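Local coordinates for type VI secretion system-associated protein TagF (Pseudomonas aeruginosa PAO1, PDB 2QNU) that is a type VI secretion system-associated protein, probably a post-translational regulator of secretion, at residues L57-I62 / Q114-L119. Sequence-based numbering, arbitrary orientation.
Sequences LWRFAI and QVESLL
The carboxylate of Glu-116 meets the guanidinium of Arg-59 at its edge and close to its plane, while NE and NH2 of the arginine lie above the carboxylate plane; the two planes are turned 56° apart. Side-on, Arg-59 NE donates to Glu-116 OE2 at 2.7 Å. Arg-59 NH2 donates to Glu-116 OE1 at 3.1 Å, with an N-H...O angle of 162°. A weak third bond runs from NH2 to OE2. Both side chains are extended and cross at about a right angle. In Arg-59, CG stands anti to the carbonyl carbon (chi1 -57°), and the straight run from CG to NE carries the charged end out to the helix. A water donates to OE2 of Glu-116 at 2.7 Å and to the backbone O of Leu-57, so OE2 takes bonds from both water and arginine in this buried salt bridge. Arg-186 NH1 forms a salt bridge with OE1 of the same glutamate, so the carboxylate bridges two arginines. Beside the polar group, Leu-57 CD2 touches Glu-116 CG at 4.2 Å and Leu-119 CD1 at 4.3 Å. The contact packs helix 110-121 against the antiparallel sheet: strand 58-62 lies between strands 71-77 and 180-185, and Leu-119 extends the apolar side of the interface onto Val-75, Leu-89 and Val-91 of strands 71-77 and 89-95.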
loop_
_atom_site.group_PDB
_atom_site.type_symbol
_atom_site.label_atom_id
_atom_site.label_comp_id
_atom_site.label_asym_id
_atom_site.label_seq_id
_atom_site.Cartn_x
_atom_site.Cartn_y
_atom_site.Cartn_z
ATOM N N LEU B 57 -10.038 18.620 12.023
ATOM C CA LEU B 57 -8.674 18.899 11.663
ATOM C C LEU B 57 -8.214 17.621 10.957
ATOM O O LEU B 57 -8.472 16.491 11.480
ATOM C CB LEU B 57 -7.834 19.178 12.913
ATOM C CG LEU B 57 -7.965 20.625 13.442
ATOM C CD1 LEU B 57 -9.347 20.879 14.090
ATOM C CD2 LEU B 57 -6.852 20.903 14.399
ATOM N N TRP B 58 -7.645 17.804 9.741
ATOM C CA TRP B 58 -7.140 16.714 8.952
ATOM C C TRP B 58 -5.616 16.718 8.920
ATOM O O TRP B 58 -4.971 17.637 8.509
ATOM C CB TRP B 58 -7.722 16.775 7.557
ATOM C CG TRP B 58 -9.179 16.563 7.555
ATOM C CD1 TRP B 58 -10.131 17.509 7.400
ATOM C CD2 TRP B 58 -9.852 15.325 7.665
ATOM N NE1 TRP B 58 -11.389 16.937 7.443
ATOM C CE2 TRP B 58 -11.243 15.591 7.575
ATOM C CE3 TRP B 58 -9.424 14.000 7.754
ATOM C CZ2 TRP B 58 -12.197 14.593 7.641
ATOM C CZ3 TRP B 58 -10.366 13.018 7.867
ATOM C CH2 TRP B 58 -11.742 13.319 7.819
ATOM N N ARG B 59 -5.075 15.639 9.397
ATOM C CA ARG B 59 -3.663 15.317 9.239
ATOM C C ARG B 59 -3.515 14.748 7.804
ATOM O O ARG B 59 -4.419 14.124 7.319
ATOM C CB ARG B 59 -3.317 14.227 10.215
ATOM C CG ARG B 59 -3.623 14.575 11.642
ATOM C CD ARG B 59 -3.594 13.395 12.556
ATOM N NE ARG B 59 -4.046 13.773 13.910
ATOM C CZ ARG B 59 -4.069 12.944 14.953
ATOM N NH1 ARG B 59 -3.586 11.718 14.848
ATOM N NH2 ARG B 59 -4.504 13.357 16.125
ATOM N N PHE B 60 -2.404 15.032 7.146
ATOM C CA PHE B 60 -2.194 14.555 5.825
ATOM C C PHE B 60 -0.738 14.200 5.507
ATOM O O PHE B 60 0.196 14.724 6.086
ATOM C CB PHE B 60 -2.698 15.588 4.814
ATOM C CG PHE B 60 -1.981 16.914 4.883
ATOM C CD1 PHE B 60 -0.781 17.123 4.203
ATOM C CD2 PHE B 60 -2.533 17.974 5.587
ATOM C CE1 PHE B 60 -0.144 18.348 4.259
ATOM C CE2 PHE B 60 -1.908 19.186 5.671
ATOM C CZ PHE B 60 -0.728 19.402 5.028
ATOM N N ALA B 61 -0.611 13.316 4.519
ATOM C CA ALA B 61 0.635 13.055 3.832
ATOM C C ALA B 61 0.386 12.961 2.329
ATOM O O ALA B 61 -0.459 12.184 1.850
ATOM C CB ALA B 61 1.207 11.811 4.332
ATOM N N ILE B 62 1.087 13.818 1.621
ATOM C CA ILE B 62 0.949 14.021 0.191
ATOM C C ILE B 62 2.236 13.642 -0.552
ATOM O O ILE B 62 3.318 14.105 -0.237
ATOM C CB ILE B 62 0.584 15.436 -0.066
ATOM C CG1 ILE B 62 -0.806 15.678 0.641
ATOM C CG2 ILE B 62 0.580 15.749 -1.578
ATOM C CD1 ILE B 62 -1.225 17.097 0.663
ATOM N N GLN B 114 0.952 17.284 18.479
ATOM C CA GLN B 114 1.616 18.551 18.768
ATOM C C GLN B 114 1.236 19.605 17.753
ATOM O O GLN B 114 1.044 20.739 18.110
ATOM C CB GLN B 114 3.154 18.463 18.744
ATOM C CG GLN B 114 3.744 17.393 19.625
ATOM C CD GLN B 114 5.304 17.310 19.560
ATOM O OE1 GLN B 114 5.999 18.341 19.416
ATOM N NE2 GLN B 114 5.848 16.074 19.709
ATOM N N VAL B 115 1.189 19.263 16.464
ATOM C CA VAL B 115 0.825 20.244 15.481
ATOM C C VAL B 115 -0.618 20.674 15.705
ATOM O O VAL B 115 -0.917 21.855 15.606
ATOM C CB VAL B 115 0.987 19.749 14.008
ATOM C CG1 VAL B 115 0.329 20.730 13.085
ATOM C CG2 VAL B 115 2.457 19.606 13.668
ATOM N N GLU B 116 -1.511 19.718 15.938
ATOM C CA GLU B 116 -2.943 20.058 16.217
ATOM C C GLU B 116 -3.078 20.988 17.418
ATOM O O GLU B 116 -3.857 21.941 17.397
ATOM C CB GLU B 116 -3.767 18.809 16.486
ATOM C CG GLU B 116 -4.005 17.913 15.236
ATOM C CD GLU B 116 -4.806 16.678 15.590
ATOM O OE1 GLU B 116 -4.900 16.391 16.811
ATOM O OE2 GLU B 116 -5.368 15.981 14.673
ATOM N N SER B 117 -2.298 20.744 18.466
ATOM C CA SER B 117 -2.371 21.659 19.642
ATOM C C SER B 117 -1.946 23.066 19.253
ATOM O O SER B 117 -2.507 24.078 19.719
ATOM C CB SER B 117 -1.573 21.080 20.802
ATOM O OG SER B 117 -1.170 22.099 21.657
ATOM N N LEU B 118 -0.997 23.194 18.326
ATOM C CA LEU B 118 -0.572 24.546 17.962
ATOM C C LEU B 118 -1.643 25.271 17.167
ATOM O O LEU B 118 -1.905 26.413 17.396
ATOM C CB LEU B 118 0.741 24.543 17.169
ATOM C CG LEU B 118 1.983 24.214 17.972
ATOM C CD1 LEU B 118 3.153 24.311 17.032
ATOM C CD2 LEU B 118 2.160 25.129 19.187
ATOM N N LEU B 119 -2.208 24.608 16.167
ATOM C CA LEU B 119 -3.314 25.183 15.402
ATOM C C LEU B 119 -4.493 25.580 16.344
ATOM O O LEU B 119 -5.144 26.613 16.136
ATOM C CB LEU B 119 -3.821 24.155 14.413
ATOM C CG LEU B 119 -2.921 23.787 13.198
ATOM C CD1 LEU B 119 -3.466 22.574 12.406
ATOM C CD2 LEU B 119 -2.806 24.921 12.284
HETATM O O HOH W 1 -7.917 15.391 14.052
#